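Local coordinates for periplasmic binding protein (Sulfurospirillum deleyianum, PDB 4PAG) that probably captures a solute, perhaps an iron or corrinoid complex, in the periplasm for an ABC importer, and is seen here with a histidine in its pocket, at residues Phe32-Ile37 / Arg136-Glu141; Leu117-Asp122 / Pro128-Tyr133. All coordinates share one frame; numbering follows the deposited sequence.

Interaction 1 of 2, residues Phe32-Ile37 / Arg136-Glu141; sequences FMIYVI and RVMQKE
Met138, a selenomethionine here, runs its long chain across to the helix that holds Ile34 and Ile37, and its end lies against the CG2 methyls of both isoleucines. Its chain is extended as far as the selenium and then bends (chi3 67°), which brings Met138 CE to 3.9 Å from Ile34 CG2, while Met138 SE lies 4.0 Å from Ile37 CG2. Both isoleucines meet it with the same branch: CG2 stands anti to the backbone N, and in each case the side chain meets the Met138 chain at a slant. A flexible, unbranched chain suits this place because it can bend to touch two beta-branched neighbours.

Ile37 CG2 also presses on Lys140 CB, at 3.6 Å, their side chains running antiparallel past one another. Lysine fits this margin of the contact, since its aliphatic root covers the isoleucine while the chain bends at chi2 and chi3 before reaching the amine. Ile34 and Met138 both also touch Ile23 of edge strand 23-25.

Gln139 turns the chain with positive phi, and Lys140 is the N-cap of the next helix. This is helix-to-helix packing at a Schellman motif, on one face of the N-terminal lobe's parallel alpha/beta sheet.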
ATOM      1  N   PHE A  32       6.365   6.211   2.461  1.00 14.75           N
ATOM      2  CA  PHE A  32       5.926   6.402   1.069  1.00 14.59           C
ATOM      3  C   PHE A  32       4.954   7.579   0.947  1.00 14.35           C
ATOM      4  O   PHE A  32       5.013   8.347  -0.006  1.00 15.61           O
ATOM      5  CB  PHE A  32       5.267   5.126   0.512  1.00 15.29           C
ATOM      6  CG  PHE A  32       6.221   3.986   0.228  1.00 15.07           C
ATOM      7  CD1 PHE A  32       7.552   4.009   0.623  1.00 15.80           C
ATOM      8  CD2 PHE A  32       5.748   2.849  -0.421  1.00 15.65           C
ATOM      9  CE1 PHE A  32       8.394   2.934   0.351  1.00 16.63           C
ATOM     10  CE2 PHE A  32       6.586   1.774  -0.693  1.00 14.74           C
ATOM     11  CZ  PHE A  32       7.907   1.812  -0.301  1.00 16.63           C
HETATM   12  N   MSE A  33       4.064   7.722   1.919  1.00 15.20           N
HETATM   13  CA  MSE A  33       3.064   8.794   1.918  1.00 17.59           C
HETATM   14  C   MSE A  33       3.702  10.145   2.156  1.00 16.68           C
HETATM   15  O   MSE A  33       3.346  11.141   1.512  1.00 15.85           O
HETATM   16  CB  MSE A  33       2.038   8.453   2.994  1.00 19.79           C
HETATM   17  CG  MSE A  33       0.923   9.481   3.092  1.00 23.01           C
HETATM   18 SE   MSE A  33      -0.589   8.693   4.087  1.00 30.46          SE
HETATM   19  CE  MSE A  33       0.350   7.813   5.567  1.00 24.87           C
ATOM     20  N   ILE A  34       4.658  10.202   3.076  1.00 16.61           N
ATOM     21  CA  ILE A  34       5.398  11.447   3.303  1.00 17.25           C
ATOM     22  C   ILE A  34       6.142  11.843   2.026  1.00 16.13           C
ATOM     23  O   ILE A  34       6.200  13.026   1.682  1.00 15.73           O
ATOM     24  CB  ILE A  34       6.391  11.330   4.473  1.00 17.58           C
ATOM     25  CG1 ILE A  34       5.640  11.114   5.794  1.00 18.43           C
ATOM     26  CG2 ILE A  34       7.256  12.583   4.567  1.00 17.94           C
ATOM     27  CD1 ILE A  34       6.523  10.678   6.953  1.00 17.97           C
ATOM     28  N   TYR A  35       6.696  10.854   1.321  1.00 15.73           N
ATOM     29  CA  TYR A  35       7.413  11.129   0.076  1.00 15.42           C
ATOM     30  C   TYR A  35       6.563  11.953  -0.896  1.00 14.81           C
ATOM     31  O   TYR A  35       7.021  12.968  -1.412  1.00 14.88           O
ATOM     32  CB  TYR A  35       7.917   9.850  -0.627  1.00 14.54           C
ATOM     33  CG  TYR A  35       8.465  10.223  -1.972  1.00 15.22           C
ATOM     34  CD1 TYR A  35       9.760  10.712  -2.106  1.00 15.04           C
ATOM     35  CD2 TYR A  35       7.649  10.213  -3.093  1.00 14.80           C
ATOM     36  CE1 TYR A  35      10.236  11.148  -3.332  1.00 16.61           C
ATOM     37  CE2 TYR A  35       8.109  10.646  -4.316  1.00 15.81           C
ATOM     38  CZ  TYR A  35       9.401  11.107  -4.437  1.00 17.40           C
ATOM     39  OH  TYR A  35       9.848  11.523  -5.669  1.00 17.32           O
ATOM     40  N   VAL A  36       5.334  11.511  -1.155  1.00 13.86           N
ATOM     41  CA  VAL A  36       4.509  12.173  -2.163  1.00 14.11           C
ATOM     42  C   VAL A  36       4.009  13.550  -1.711  1.00 15.18           C
ATOM     43  O   VAL A  36       3.681  14.371  -2.545  1.00 14.37           O
ATOM     44  CB  VAL A  36       3.336  11.290  -2.686  1.00 14.53           C
ATOM     45  CG1 VAL A  36       3.880  10.142  -3.530  1.00 14.62           C
ATOM     46  CG2 VAL A  36       2.455  10.780  -1.559  1.00 14.19           C
ATOM     47  N   ILE A  37       3.961  13.803  -0.400  1.00 16.34           N
ATOM     48  CA  ILE A  37       3.652  15.142   0.101  1.00 16.33           C
ATOM     49  C   ILE A  37       4.893  16.031  -0.063  1.00 17.84           C
ATOM     50  O   ILE A  37       4.844  17.057  -0.746  1.00 19.63           O
ATOM     51  CB  ILE A  37       3.163  15.121   1.566  1.00 17.08           C
ATOM     52  CG1 ILE A  37       1.854  14.341   1.672  1.00 17.15           C
ATOM     53  CG2 ILE A  37       2.958  16.541   2.096  1.00 17.51           C
ATOM     54  CD1 ILE A  37       1.465  14.004   3.095  1.00 18.14           C
ATOM     55  N   ARG A 136      -1.309  19.370   7.583  0.50 17.24           N
ATOM     56  CA  ARG A 136      -1.291  20.306   8.715  0.50 19.42           C
ATOM     57  C   ARG A 136      -0.012  20.123   9.525  0.50 18.24           C
ATOM     58  O   ARG A 136       0.654  21.096   9.860  0.50 18.26           O
ATOM     59  CB  ARG A 136      -2.520  20.121   9.616  0.50 22.19           C
ATOM     60  CG  ARG A 136      -3.833  20.544   8.970  0.50 25.16           C
ATOM     61  CD  ARG A 136      -5.050  20.183   9.816  0.50 27.25           C
ATOM     62  NE  ARG A 136      -6.169  19.780   8.967  0.50 29.55           N
ATOM     63  CZ  ARG A 136      -6.745  18.583   8.993  0.50 28.29           C
ATOM     64  NH1 ARG A 136      -6.341  17.662   9.851  0.50 23.61           N
ATOM     65  NH2 ARG A 136      -7.748  18.319   8.172  0.50 33.29           N
ATOM     66  N   VAL A 137       0.333  18.872   9.820  1.00 17.07           N
ATOM     67  CA  VAL A 137       1.573  18.553  10.540  1.00 17.61           C
ATOM     68  C   VAL A 137       2.807  19.149   9.851  1.00 17.02           C
ATOM     69  O   VAL A 137       3.594  19.872  10.474  1.00 18.75           O
ATOM     70  CB  VAL A 137       1.756  17.024  10.716  1.00 17.32           C
ATOM     71  CG1 VAL A 137       3.119  16.701  11.311  1.00 17.60           C
ATOM     72  CG2 VAL A 137       0.653  16.450  11.597  1.00 18.78           C
HETATM   73  N   MSE A 138       2.933  18.881   8.555  1.00 15.97           N
HETATM   74  CA  MSE A 138       4.101  19.271   7.786  1.00 17.02           C
HETATM   75  C   MSE A 138       4.050  20.691   7.230  1.00 16.83           C
HETATM   76  O   MSE A 138       5.008  21.134   6.622  1.00 18.92           O
HETATM   77  CB  MSE A 138       4.230  18.265   6.623  1.00 16.77           C
HETATM   78  CG  MSE A 138       4.532  16.839   7.080  1.00 17.81           C
HETATM   79 SE   MSE A 138       4.578  15.559   5.574  1.00 24.30          SE
HETATM   80  CE  MSE A 138       6.197  16.317   4.730  1.00 22.63           C
ATOM     81  N   GLN A 139       2.939  21.403   7.418  1.00 16.31           N
ATOM     82  CA  GLN A 139       2.705  22.709   6.781  1.00 19.01           C
ATOM     83  C   GLN A 139       2.833  22.614   5.261  1.00 18.12           C
ATOM     84  O   GLN A 139       3.452  23.471   4.626  1.00 18.21           O
ATOM     85  CB  GLN A 139       3.660  23.778   7.327  1.00 23.78           C
ATOM     86  CG  GLN A 139       3.635  23.952   8.840  1.00 30.56           C
ATOM     87  CD  GLN A 139       2.597  24.947   9.300  1.00 37.74           C
ATOM     88  OE1 GLN A 139       1.478  24.968   8.786  1.00 49.01           O
ATOM     89  NE2 GLN A 139       2.957  25.783  10.274  1.00 38.81           N
ATOM     90  N   LYS A 140       2.255  21.555   4.700  1.00 16.96           N
ATOM     91  CA  LYS A 140       2.209  21.315   3.261  1.00 18.88           C
ATOM     92  C   LYS A 140       0.740  21.093   2.884  1.00 17.74           C
ATOM     93  O   LYS A 140       0.374  20.105   2.217  1.00 15.72           O
ATOM     94  CB  LYS A 140       3.048  20.082   2.908  1.00 22.05           C
ATOM     95  CG  LYS A 140       4.550  20.250   3.110  1.00 24.86           C
ATOM     96  CD  LYS A 140       5.177  21.279   2.177  1.00 28.81           C
ATOM     97  CE  LYS A 140       4.894  20.959   0.720  1.00 33.39           C
ATOM     98  NZ  LYS A 140       5.766  21.727  -0.204  1.00 40.93           N
ATOM     99  N   GLU A 141      -0.095  22.030   3.314  1.00 17.52           N
ATOM    100  CA  GLU A 141      -1.537  21.871   3.261  1.00 18.67           C
ATOM    101  C   GLU A 141      -2.073  21.822   1.821  1.00 17.48           C
ATOM    102  O   GLU A 141      -2.890  20.964   1.498  1.00 17.32           O
ATOM    103  CB  GLU A 141      -2.246  22.991   4.044  1.00 21.64           C
ATOM    104  CG  GLU A 141      -1.897  23.068   5.528  1.00 23.54           C
ATOM    105  CD  GLU A 141      -0.785  24.068   5.854  1.00 28.52           C
ATOM    106  OE1 GLU A 141       0.093  24.352   4.991  1.00 24.61           O
ATOM    107  OE2 GLU A 141      -0.785  24.570   6.996  1.00 37.94           O
TER

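Interaction 2 of 2, residues Leu117-Asp122 / Pro128-Tyr133; sequences LKVNID and PEVFRY
The Tyr133 ring meets strand 117-119 through two methyls, Leu117 CD1 and Val119 CG1, which both approach it obliquely. Val119 CG1 lies 3.9 Å from Tyr133 CD2, near the root of the ring, and Leu117 CD1 is 3.5 Å from Tyr133 OH, at the far end. Because Tyr133 CG is anti to the backbone N (chi1 179°), the ring reaches out from the helix and spans both residues. A second flat group, the Arg132 guanidinium, has the Glu129 carboxyl carbon at its edge, though the bonded oxygen is tilted somewhat from the guanidinium plane; NH1 gives a salt bridge of 2.8 Å to Glu129 OE2, one helical turn back, striking the anti side of the carboxylate 30° out of its plane.

Val130 fills the other half of the contact with both its methyls. Val130 CG1 rests against Val119 CB at 3.9 Å and Ile121 CG2 at 4.0 Å, whereas CG2 touches the backbone at Asn120 O. Short branched residues suit a strand and helix whose axes lie 10.3 Å apart. The longer Tyr133 reaches as far as Leu117, and an alanine in place of Tyr133 would probably open a gap beside Leu117 and Val119, leaving their methyls without the ring they pack on.

The helix runs nearly antiparallel to the strand, at 156°, as the return leg of a beta-alpha unit. Strand 116-119 is an edge strand of the three-stranded parallel sheet and is bonded to strand 92-96. Helix 28-37 adjoins the same layer, with Ile30 on Val119 and Met33 on Val130, while helix 141-163 packs against Pro128 and Phe131.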
ATOM      1  N   LEU A 117       3.227  10.930  16.412  1.00 18.15           N
ATOM      2  CA  LEU A 117       1.814  10.862  16.078  1.00 18.48           C
ATOM      3  C   LEU A 117       1.578   9.542  15.395  1.00 19.51           C
ATOM      4  O   LEU A 117       2.513   8.944  14.867  1.00 23.87           O
ATOM      5  CB  LEU A 117       1.435  11.986  15.122  1.00 19.15           C
ATOM      6  CG  LEU A 117       1.945  13.378  15.508  1.00 21.00           C
ATOM      7  CD1 LEU A 117       1.549  14.407  14.464  1.00 23.00           C
ATOM      8  CD2 LEU A 117       1.430  13.773  16.879  1.00 22.61           C
ATOM      9  N   LYS A 118       0.335   9.088  15.391  1.00 19.58           N
ATOM     10  CA  LYS A 118      -0.011   7.880  14.667  1.00 20.96           C
ATOM     11  C   LYS A 118      -1.213   8.121  13.771  1.00 21.13           C
ATOM     12  O   LYS A 118      -2.095   8.919  14.101  1.00 23.01           O
ATOM     13  CB  LYS A 118      -0.242   6.712  15.630  1.00 23.75           C
ATOM     14  CG  LYS A 118      -1.444   6.807  16.558  1.00 26.19           C
ATOM     15  CD  LYS A 118      -1.408   5.607  17.496  1.00 30.44           C
ATOM     16  CE  LYS A 118      -2.750   5.300  18.128  1.00 34.70           C
ATOM     17  NZ  LYS A 118      -2.957   6.054  19.384  1.00 39.42           N
ATOM     18  N   VAL A 119      -1.234   7.431  12.634  1.00 19.86           N
ATOM     19  CA  VAL A 119      -2.309   7.584  11.666  1.00 19.50           C
ATOM     20  C   VAL A 119      -2.906   6.226  11.313  1.00 19.63           C
ATOM     21  O   VAL A 119      -2.189   5.231  11.180  1.00 17.93           O
ATOM     22  CB  VAL A 119      -1.835   8.325  10.394  1.00 20.60           C
ATOM     23  CG1 VAL A 119      -1.313   9.711  10.759  1.00 21.31           C
ATOM     24  CG2 VAL A 119      -0.764   7.539   9.653  1.00 20.29           C
ATOM     25  N   ASN A 120      -4.226   6.204  11.179  1.00 20.99           N
ATOM     26  CA  ASN A 120      -4.966   4.983  10.925  1.00 21.95           C
ATOM     27  C   ASN A 120      -5.270   4.840   9.435  1.00 20.31           C
ATOM     28  O   ASN A 120      -6.170   5.493   8.914  1.00 20.24           O
ATOM     29  CB  ASN A 120      -6.255   4.982  11.749  1.00 24.29           C
ATOM     30  CG  ASN A 120      -6.972   3.649  11.705  1.00 29.47           C
ATOM     31  OD1 ASN A 120      -6.714   2.821  10.838  1.00 31.59           O
ATOM     32  ND2 ASN A 120      -7.876   3.439  12.641  1.00 37.10           N
ATOM     33  N   ILE A 121      -4.536   3.963   8.765  1.00 20.17           N
ATOM     34  CA  ILE A 121      -4.632   3.830   7.306  1.00 23.60           C
ATOM     35  C   ILE A 121      -5.123   2.461   6.839  1.00 23.53           C
ATOM     36  O   ILE A 121      -5.068   2.152   5.648  1.00 24.53           O
ATOM     37  CB  ILE A 121      -3.273   4.106   6.642  1.00 25.41           C
ATOM     38  CG1 ILE A 121      -2.174   3.272   7.308  1.00 27.93           C
ATOM     39  CG2 ILE A 121      -2.953   5.584   6.735  1.00 27.55           C
ATOM     40  CD1 ILE A 121      -0.940   3.088   6.459  1.00 31.86           C
ATOM     41  N   ASP A 122      -5.607   1.641   7.760  1.00 22.45           N
ATOM     42  CA  ASP A 122      -5.996   0.283   7.398  1.00 23.54           C
ATOM     43  C   ASP A 122      -7.191   0.267   6.441  1.00 24.57           C
ATOM     44  O   ASP A 122      -7.186  -0.464   5.449  1.00 30.30           O
ATOM     45  CB  ASP A 122      -6.251  -0.546   8.649  1.00 24.29           C
ATOM     46  CG  ASP A 122      -4.954  -0.963   9.351  1.00 25.43           C
ATOM     47  OD1 ASP A 122      -3.834  -0.725   8.822  1.00 26.84           O
ATOM     48  OD2 ASP A 122      -5.054  -1.540  10.440  1.00 25.38           O
ATOM     49  N   PRO A 128      -7.917  10.180   2.413  1.00 14.96           N
ATOM     50  CA  PRO A 128      -8.079  11.633   2.292  1.00 15.24           C
ATOM     51  C   PRO A 128      -7.864  12.385   3.613  1.00 16.77           C
ATOM     52  O   PRO A 128      -7.091  13.343   3.656  1.00 17.70           O
ATOM     53  CB  PRO A 128      -9.514  11.788   1.782  1.00 15.75           C
ATOM     54  CG  PRO A 128      -9.798  10.502   1.062  1.00 15.96           C
ATOM     55  CD  PRO A 128      -9.076   9.452   1.863  1.00 16.29           C
ATOM     56  N   GLU A 129      -8.511  11.953   4.684  1.00 16.61           N
ATOM     57  CA  GLU A 129      -8.331  12.636   5.963  1.00 19.52           C
ATOM     58  C   GLU A 129      -6.904  12.512   6.520  1.00 16.92           C
ATOM     59  O   GLU A 129      -6.390  13.458   7.112  1.00 14.62           O
ATOM     60  CB  GLU A 129      -9.387  12.199   6.981  1.00 24.83           C
ATOM     61  CG  GLU A 129     -10.717  12.914   6.778  1.00 31.58           C
ATOM     62  CD  GLU A 129     -10.607  14.426   6.957  1.00 34.98           C
ATOM     63  OE1 GLU A 129     -10.165  14.879   8.036  1.00 46.32           O
ATOM     64  OE2 GLU A 129     -10.960  15.165   6.021  1.00 41.63           O
ATOM     65  N   VAL A 130      -6.251  11.376   6.285  1.00 17.50           N
ATOM     66  CA  VAL A 130      -4.869  11.192   6.724  1.00 16.33           C
ATOM     67  C   VAL A 130      -3.931  12.122   5.951  1.00 15.63           C
ATOM     68  O   VAL A 130      -3.051  12.747   6.539  1.00 13.65           O
ATOM     69  CB  VAL A 130      -4.423   9.720   6.612  1.00 15.81           C
ATOM     70  CG1 VAL A 130      -2.927   9.574   6.880  1.00 15.22           C
ATOM     71  CG2 VAL A 130      -5.216   8.865   7.594  1.00 15.48           C
ATOM     72  N   PHE A 131      -4.130  12.228   4.639  1.00 14.86           N
ATOM     73  CA  PHE A 131      -3.377  13.195   3.845  1.00 15.28           C
ATOM     74  C   PHE A 131      -3.557  14.631   4.362  1.00 15.73           C
ATOM     75  O   PHE A 131      -2.572  15.343   4.574  1.00 15.51           O
ATOM     76  CB  PHE A 131      -3.758  13.110   2.362  1.00 15.44           C
ATOM     77  CG  PHE A 131      -2.951  12.114   1.588  1.00 16.48           C
ATOM     78  CD1 PHE A 131      -1.599  12.325   1.379  1.00 17.71           C
ATOM     79  CD2 PHE A 131      -3.544  10.980   1.043  1.00 18.33           C
ATOM     80  CE1 PHE A 131      -0.841  11.423   0.651  1.00 19.02           C
ATOM     81  CE2 PHE A 131      -2.790  10.068   0.323  1.00 19.69           C
ATOM     82  CZ  PHE A 131      -1.440  10.291   0.121  1.00 19.62           C
ATOM     83  N   ARG A 132      -4.798  15.051   4.582  1.00 16.23           N
ATOM     84  CA  ARG A 132      -5.048  16.400   5.108  1.00 18.27           C
ATOM     85  C   ARG A 132      -4.369  16.630   6.475  1.00 18.46           C
ATOM     86  O   ARG A 132      -3.776  17.681   6.725  1.00 18.27           O
ATOM     87  CB  ARG A 132      -6.551  16.664   5.210  1.00 20.80           C
ATOM     88  CG  ARG A 132      -7.233  16.702   3.856  1.00 23.70           C
ATOM     89  CD  ARG A 132      -8.684  17.143   3.925  1.00 27.60           C
ATOM     90  NE  ARG A 132      -9.313  16.892   2.631  1.00 29.34           N
ATOM     91  CZ  ARG A 132     -10.160  15.901   2.357  1.00 30.85           C
ATOM     92  NH1 ARG A 132     -10.560  15.042   3.296  1.00 31.16           N
ATOM     93  NH2 ARG A 132     -10.634  15.785   1.123  1.00 31.16           N
ATOM     94  N   TYR A 133      -4.465  15.636   7.348  1.00 18.54           N
ATOM     95  CA  TYR A 133      -3.836  15.675   8.664  1.00 18.64           C
ATOM     96  C   TYR A 133      -2.331  15.858   8.532  1.00 18.49           C
ATOM     97  O   TYR A 133      -1.756  16.741   9.160  1.00 18.08           O
ATOM     98  CB  TYR A 133      -4.155  14.388   9.417  1.00 19.48           C
ATOM     99  CG  TYR A 133      -3.555  14.280  10.798  1.00 20.75           C
ATOM    100  CD1 TYR A 133      -4.118  14.952  11.872  1.00 24.77           C
ATOM    101  CD2 TYR A 133      -2.431  13.484  11.035  1.00 21.15           C
ATOM    102  CE1 TYR A 133      -3.581  14.844  13.143  1.00 20.45           C
ATOM    103  CE2 TYR A 133      -1.886  13.373  12.309  1.00 20.29           C
ATOM    104  CZ  TYR A 133      -2.469  14.051  13.356  1.00 22.44           C
ATOM    105  OH  TYR A 133      -1.951  13.954  14.632  1.00 29.44           O
TER

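Overall arrangement
Both interactions use helix 127-138: its C-terminal end and the turn after it meet helix 28-37 in interaction 1, and its earlier turns meet edge strand 116-119 in interaction 2. Interaction 1 joins two neighbouring helices, interaction 2 joins one of them to the sheet; their centres are about 11 Å apart, and they touch, as where Met33 CG lies 3.6 Å from Phe131 CE1. Interaction 2 is nested within the chain loop that interaction 1 closes. Interaction 1 is the more buried, built of aliphatic and selenomethionine groups, with a lysine at its margin. Interaction 2 is only partly buried; it adds an aromatic ring to its branched residues, and a salt bridge lies along its helix.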